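Local structure of ADP-ribose pyrophosphatase (Streptococcus suis, 3O8S) at residues A[124-129]-A[149-154]; A[131-136]-A[145-150]. The protein probably hydrolyses ADP-ribose or a related nucleoside diphosphate derivative at its pyrophosphate bond, as a member of the Nudix hydrolase family. All blocks are in the same frame, centred on the assembly; numbering follows the deposited sequence.

Interaction 1 of 2, residues A[124-129]-A[149-154]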
loop_
_atom_site.group_PDB
_atom_site.type_symbol
_atom_site.label_atom_id
_atom_site.label_comp_id
_atom_site.label_asym_id
_atom_site.label_seq_id
_atom_site.Cartn_x
_atom_site.Cartn_y
_atom_site.Cartn_z
ATOM N N ALA A 124 1.366 -13.504 5.109
ATOM C CA ALA A 124 1.067 -12.379 4.217
ATOM C C ALA A 124 1.881 -12.560 2.954
ATOM O O ALA A 124 3.071 -12.859 3.042
ATOM C CB ALA A 124 1.403 -11.074 4.901
ATOM N N GLN A 125 1.246 -12.464 1.785
ATOM C CA GLN A 125 1.945 -12.805 0.564
ATOM C C GLN A 125 2.042 -11.694 -0.467
ATOM O O GLN A 125 3.094 -11.512 -1.065
ATOM C CB GLN A 125 1.198 -14.003 -0.070
ATOM C CG GLN A 125 1.997 -14.788 -1.076
ATOM C CD GLN A 125 1.319 -16.093 -1.398
ATOM O OE1 GLN A 125 1.657 -17.131 -0.848
ATOM N NE2 GLN A 125 0.364 -16.076 -2.315
ATOM N N ARG A 126 0.927 -11.038 -0.759
ATOM C CA ARG A 126 0.866 -10.120 -1.860
ATOM C C ARG A 126 -0.086 -9.003 -1.556
ATOM O O ARG A 126 -1.126 -9.230 -0.941
ATOM C CB ARG A 126 0.413 -10.933 -3.128
ATOM C CG ARG A 126 -0.278 -10.137 -4.276
ATOM C CD ARG A 126 -0.612 -11.065 -5.438
ATOM N NE ARG A 126 0.628 -11.429 -6.145
ATOM C CZ ARG A 126 0.716 -12.294 -7.140
ATOM N NH1 ARG A 126 -0.362 -12.942 -7.562
ATOM N NH2 ARG A 126 1.877 -12.510 -7.733
ATOM N N VAL A 127 0.256 -7.789 -2.025
ATOM C CA VAL A 127 -0.632 -6.638 -1.922
ATOM C C VAL A 127 -1.563 -6.719 -3.142
ATOM O O VAL A 127 -1.118 -6.563 -4.279
ATOM C CB VAL A 127 0.083 -5.258 -1.813
ATOM C CG1 VAL A 127 -0.938 -4.150 -1.506
ATOM C CG2 VAL A 127 1.168 -5.290 -0.738
ATOM N N VAL A 128 -2.834 -7.011 -2.903
ATOM C CA VAL A 128 -3.816 -7.072 -3.991
ATOM C C VAL A 128 -4.072 -5.636 -4.498
ATOM O O VAL A 128 -4.075 -5.358 -5.704
ATOM C CB VAL A 128 -5.155 -7.753 -3.545
ATOM C CG1 VAL A 128 -6.189 -7.720 -4.668
ATOM C CG2 VAL A 128 -4.945 -9.181 -3.023
ATOM N N ALA A 129 -4.368 -4.760 -3.548
ATOM C CA ALA A 129 -4.778 -3.375 -3.783
ATOM C C ALA A 129 -4.637 -2.519 -2.545
ATOM O O ALA A 129 -4.721 -3.044 -1.440
ATOM C CB ALA A 129 -6.226 -3.364 -4.230
ATOM N N PHE A 149 -5.652 -4.483 0.833
ATOM C CA PHE A 149 -6.074 -5.869 0.669
ATOM C C PHE A 149 -4.826 -6.696 0.483
ATOM O O PHE A 149 -4.061 -6.429 -0.433
ATOM C CB PHE A 149 -7.040 -6.014 -0.509
ATOM C CG PHE A 149 -8.406 -5.430 -0.230
ATOM C CD1 PHE A 149 -8.652 -4.072 -0.416
ATOM C CD2 PHE A 149 -9.442 -6.235 0.247
ATOM C CE1 PHE A 149 -9.904 -3.536 -0.156
ATOM C CE2 PHE A 149 -10.701 -5.699 0.500
ATOM C CZ PHE A 149 -10.921 -4.355 0.298
ATOM N N ILE A 150 -4.590 -7.664 1.383
ATOM C CA ILE A 150 -3.416 -8.517 1.375
ATOM C C ILE A 150 -3.834 -9.965 1.090
ATOM O O ILE A 150 -4.675 -10.521 1.801
ATOM C CB ILE A 150 -2.625 -8.408 2.726
ATOM C CG1 ILE A 150 -2.267 -6.916 3.104
ATOM C CG2 ILE A 150 -1.391 -9.367 2.780
ATOM C CD1 ILE A 150 -1.177 -6.292 2.293
ATOM N N LEU A 151 -3.206 -10.583 0.074
ATOM C CA LEU A 151 -3.448 -11.979 -0.200
ATOM C C LEU A 151 -2.567 -12.762 0.765
ATOM O O LEU A 151 -1.391 -12.444 0.906
ATOM C CB LEU A 151 -3.206 -12.329 -1.670
ATOM C CG LEU A 151 -3.175 -13.812 -2.029
ATOM C CD1 LEU A 151 -4.601 -14.390 -2.085
ATOM C CD2 LEU A 151 -2.450 -14.024 -3.348
ATOM N N CYS A 152 -3.182 -13.684 1.522
ATOM C CA CYS A 152 -2.512 -14.508 2.520
ATOM C C CYS A 152 -2.666 -15.948 2.158
ATOM O O CYS A 152 -3.680 -16.370 1.604
ATOM C CB CYS A 152 -3.033 -14.252 3.933
ATOM S SG CYS A 152 -2.858 -12.545 4.524
ATOM N N ARG A 153 -1.664 -16.711 2.522
ATOM C CA ARG A 153 -1.580 -18.114 2.286
ATOM C C ARG A 153 -1.866 -18.823 3.611
ATOM O O ARG A 153 -1.256 -18.483 4.632
ATOM C CB ARG A 153 -0.172 -18.378 1.745
ATOM C CG ARG A 153 0.168 -19.819 1.541
ATOM C CD ARG A 153 1.576 -19.940 0.992
ATOM N NE ARG A 153 1.866 -21.340 0.726
ATOM C CZ ARG A 153 2.452 -22.160 1.585
ATOM N NH1 ARG A 153 2.919 -21.701 2.738
ATOM N NH2 ARG A 153 2.634 -23.432 1.273
ATOM N N LEU A 154 -2.807 -19.784 3.600
ATOM C CA LEU A 154 -3.194 -20.529 4.806
ATOM C C LEU A 154 -2.094 -21.499 5.263
ATOM O O LEU A 154 -1.598 -22.283 4.459
ATOM C CB LEU A 154 -4.503 -21.319 4.562
ATOM C CG LEU A 154 -5.061 -22.145 5.768
ATOM C CD1 LEU A 154 -5.563 -21.237 6.903
ATOM C CD2 LEU A 154 -6.158 -23.079 5.329
#
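L151 pairs with R126 where strands 124-129 and 149-154 run antiparallel, and its carbonyl oxygen takes two backbone donors. Q125 N lies 2.8 Å from L151 O, and R126 N reaches the same oxygen at 3.2 Å. Two residues thus face one, a classic beta bulge. A second follows where V128 and A129 both face F149: V128 N donates to F149 O, and F149 N returns a bond to A129 O. Both extra residues, Q125 and V128, have a psi near -50°, which breaks the extended course as a classic bulge does, and their CB atoms point toward the partner strand.

The side chain of L151 packs beside the bulges. Its CB rests 3.8 Å from V128 CG2, against the branch of the valine that stands anti to the carbonyl carbon. L151 CG is anti to its own backbone N (chi1 169°). The side chain lies beside those of Q125 and R126, pointing the same way. At the tip, L151 CD2 meets Q125 NE2 at 3.6 Å and R126 CD at 4.1 Å, so a branched apolar residue packs against the aliphatic part of an arginine whose guanidinium bonds to S198 O and E199 O and bridges to E202 of the second subunit.

On the other face, the small CB of A124 lets I150 CG2 come within 3.9 Å, while I150 CD1 meets V127 CG2, two branched residues suited to burial. V128 and L151 face helix 186-197, whereas A124 and I150 touch helix 106-118; F205 of the second subunit packs on A124, V127 and I150, and strand 70-79 flanks 149-154.

Interaction 2 of 2, residues A[131-136]-A[145-150]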
loop_
_atom_site.group_PDB
_atom_site.type_symbol
_atom_site.label_atom_id
_atom_site.label_comp_id
_atom_site.label_asym_id
_atom_site.label_seq_id
_atom_site.Cartn_x
_atom_site.Cartn_y
_atom_site.Cartn_z
ATOM N N LEU A 131 -6.608 0.819 -1.627
ATOM C CA LEU A 131 -7.712 1.572 -2.172
ATOM C C LEU A 131 -8.313 2.571 -1.231
ATOM O O LEU A 131 -8.461 2.331 -0.047
ATOM C CB LEU A 131 -8.816 0.583 -2.624
ATOM C CG LEU A 131 -8.454 -0.399 -3.738
ATOM C CD1 LEU A 131 -9.454 -1.539 -3.800
ATOM C CD2 LEU A 131 -8.298 0.320 -5.095
ATOM N N ASP A 132 -8.735 3.675 -1.798
ATOM C CA ASP A 132 -9.406 4.718 -1.071
ATOM C C ASP A 132 -10.861 4.282 -0.842
ATOM O O ASP A 132 -11.588 4.063 -1.817
ATOM C CB ASP A 132 -9.303 6.016 -1.870
ATOM C CG ASP A 132 -10.014 7.168 -1.233
ATOM O OD1 ASP A 132 -9.534 7.656 -0.190
ATOM O OD2 ASP A 132 -11.055 7.575 -1.766
ATOM N N LYS A 133 -11.252 4.086 0.437
ATOM C CA LYS A 133 -12.612 3.708 0.859
ATOM C C LYS A 133 -13.698 4.561 0.160
ATOM O O LYS A 133 -14.648 3.994 -0.384
ATOM C CB LYS A 133 -12.779 3.834 2.387
ATOM C CG LYS A 133 -14.092 3.239 2.892
ATOM C CD LYS A 133 -14.285 3.433 4.375
ATOM C CE LYS A 133 -15.534 2.739 4.863
ATOM N NZ LYS A 133 -15.820 3.076 6.278
ATOM N N HIS A 134 -13.533 5.903 0.148
ATOM C CA HIS A 134 -14.494 6.840 -0.458
ATOM C C HIS A 134 -14.768 6.542 -1.942
ATOM O O HIS A 134 -15.897 6.712 -2.391
ATOM C CB HIS A 134 -14.011 8.286 -0.306
ATOM C CG HIS A 134 -15.004 9.309 -0.762
ATOM N ND1 HIS A 134 -14.727 10.163 -1.816
ATOM C CD2 HIS A 134 -16.248 9.577 -0.297
ATOM C CE1 HIS A 134 -15.798 10.931 -1.951
ATOM N NE2 HIS A 134 -16.740 10.617 -1.058
ATOM N N LYS A 135 -13.747 6.082 -2.686
ATOM C CA LYS A 135 -13.862 5.792 -4.115
ATOM C C LYS A 135 -14.348 4.367 -4.412
ATOM O O LYS A 135 -14.791 4.112 -5.536
ATOM C CB LYS A 135 -12.499 5.994 -4.799
ATOM C CG LYS A 135 -12.053 7.445 -4.946
ATOM C CD LYS A 135 -10.714 7.506 -5.663
ATOM C CE LYS A 135 -10.067 8.859 -5.583
ATOM N NZ LYS A 135 -8.839 8.909 -6.423
ATOM N N ASN A 136 -14.263 3.444 -3.429
ATOM C CA ASN A 136 -14.559 2.025 -3.652
ATOM C C ASN A 136 -15.615 1.383 -2.735
ATOM O O ASN A 136 -16.107 0.304 -3.080
ATOM C CB ASN A 136 -13.255 1.222 -3.508
ATOM C CG ASN A 136 -12.203 1.610 -4.523
ATOM O OD1 ASN A 136 -12.158 1.078 -5.639
ATOM N ND2 ASN A 136 -11.381 2.599 -4.184
ATOM N N VAL A 145 -10.429 6.664 4.700
ATOM C CA VAL A 145 -9.735 5.406 4.980
ATOM C C VAL A 145 -9.013 4.898 3.726
ATOM O O VAL A 145 -9.580 4.913 2.629
ATOM C CB VAL A 145 -10.736 4.333 5.543
ATOM C CG1 VAL A 145 -10.043 3.011 5.859
ATOM C CG2 VAL A 145 -11.495 4.839 6.779
ATOM N N THR A 146 -7.759 4.445 3.902
ATOM C CA THR A 146 -6.974 3.801 2.863
ATOM C C THR A 146 -7.049 2.313 3.222
ATOM O O THR A 146 -6.739 1.930 4.363
ATOM C CB THR A 146 -5.562 4.407 2.772
ATOM O OG1 THR A 146 -5.643 5.670 2.102
ATOM C CG2 THR A 146 -4.573 3.499 2.016
ATOM N N LYS A 147 -7.536 1.488 2.287
ATOM C CA LYS A 147 -7.720 0.063 2.539
ATOM C C LYS A 147 -6.665 -0.749 1.840
ATOM O O LYS A 147 -6.543 -0.656 0.616
ATOM C CB LYS A 147 -9.105 -0.397 2.078
ATOM C CG LYS A 147 -10.267 0.259 2.791
ATOM C CD LYS A 147 -11.531 -0.162 2.089
ATOM C CE LYS A 147 -12.492 -0.894 2.977
ATOM N NZ LYS A 147 -11.883 -2.088 3.589
ATOM N N VAL A 148 -5.935 -1.577 2.589
ATOM C CA VAL A 148 -4.903 -2.452 1.999
ATOM C C VAL A 148 -5.431 -3.898 2.018
ATOM O O VAL A 148 -5.681 -4.445 3.090
ATOM C CB VAL A 148 -3.538 -2.330 2.732
ATOM C CG1 VAL A 148 -2.453 -3.129 2.016
ATOM C CG2 VAL A 148 -3.108 -0.873 2.868
ATOM N N PHE A 149 -5.652 -4.483 0.833
ATOM C CA PHE A 149 -6.074 -5.869 0.669
ATOM C C PHE A 149 -4.826 -6.696 0.483
ATOM O O PHE A 149 -4.061 -6.429 -0.433
ATOM C CB PHE A 149 -7.040 -6.014 -0.509
ATOM C CG PHE A 149 -8.406 -5.430 -0.230
ATOM C CD1 PHE A 149 -8.652 -4.072 -0.416
ATOM C CD2 PHE A 149 -9.442 -6.235 0.247
ATOM C CE1 PHE A 149 -9.904 -3.536 -0.156
ATOM C CE2 PHE A 149 -10.701 -5.699 0.500
ATOM C CZ PHE A 149 -10.921 -4.355 0.298
ATOM N N ILE A 150 -4.590 -7.664 1.383
ATOM C CA ILE A 150 -3.416 -8.517 1.375
ATOM C C ILE A 150 -3.834 -9.965 1.090
ATOM O O ILE A 150 -4.675 -10.521 1.801
ATOM C CB ILE A 150 -2.625 -8.408 2.726
ATOM C CG1 ILE A 150 -2.267 -6.916 3.104
ATOM C CG2 ILE A 150 -1.391 -9.367 2.780
ATOM C CD1 ILE A 150 -1.177 -6.292 2.293
#
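L131 and K147 form an antiparallel hydrogen-bonded pair, each backbone donating to the other: L131 N to K147 O at 2.7 Å and K147 N to L131 O at 2.6 Å, both nearly straight at the hydrogen. A third backbone bond, K133 N to V145 O (2.9 Å), carries the pairing into the first turn of helix 133-136.

Polar side chains shape that turn. D132 is the N-cap: its CG stands anti to the backbone N (chi1 178°), and OD2 accepts a weak bond from K135 N, a role to which a short carboxylate is well suited. N136 ND2 donates to D132 O at 2.8 Å, with the acceptor in the amide plane, and also bonds D206. On the partner strand K147, flexible enough to bend twice, makes a salt bridge to D72 and a hydrogen bond to K183 O through NZ.

Apolar contacts are fewer. The extended K133 chain crosses V145, with K133 CB and CD each 3.8 Å from V145 CB, using its methylenes as a hydrophobic surface. L131 CD1 approaches F149 CE1 at 4.2 Å, the two side chains at about a right angle.

Strand 70-79 flanks segment 145-150 through backbone bonds of T146 and V148, while helix 186-197 packs on L131, N136 and F149.

Interactions 1 and 2 are successive parts of one antiparallel pairing between strands 120-132 and 145-157, with centres 14 Å apart. Along the chain the order is 124-129, 131-136, then the overlapping 145-150 and 149-154, so the pairing nearest the connecting loop is interaction 2 and the bulged part beyond it is interaction 1. They share F149 and I150, and V127 CG1 touches V148 CG1 at 4.0 Å to join them. Both belong to the mixed sheet of the Nudix domain, border helix 186-197 and reach the second subunit, so this strand pair links the sheet, its helical cover and the dimer.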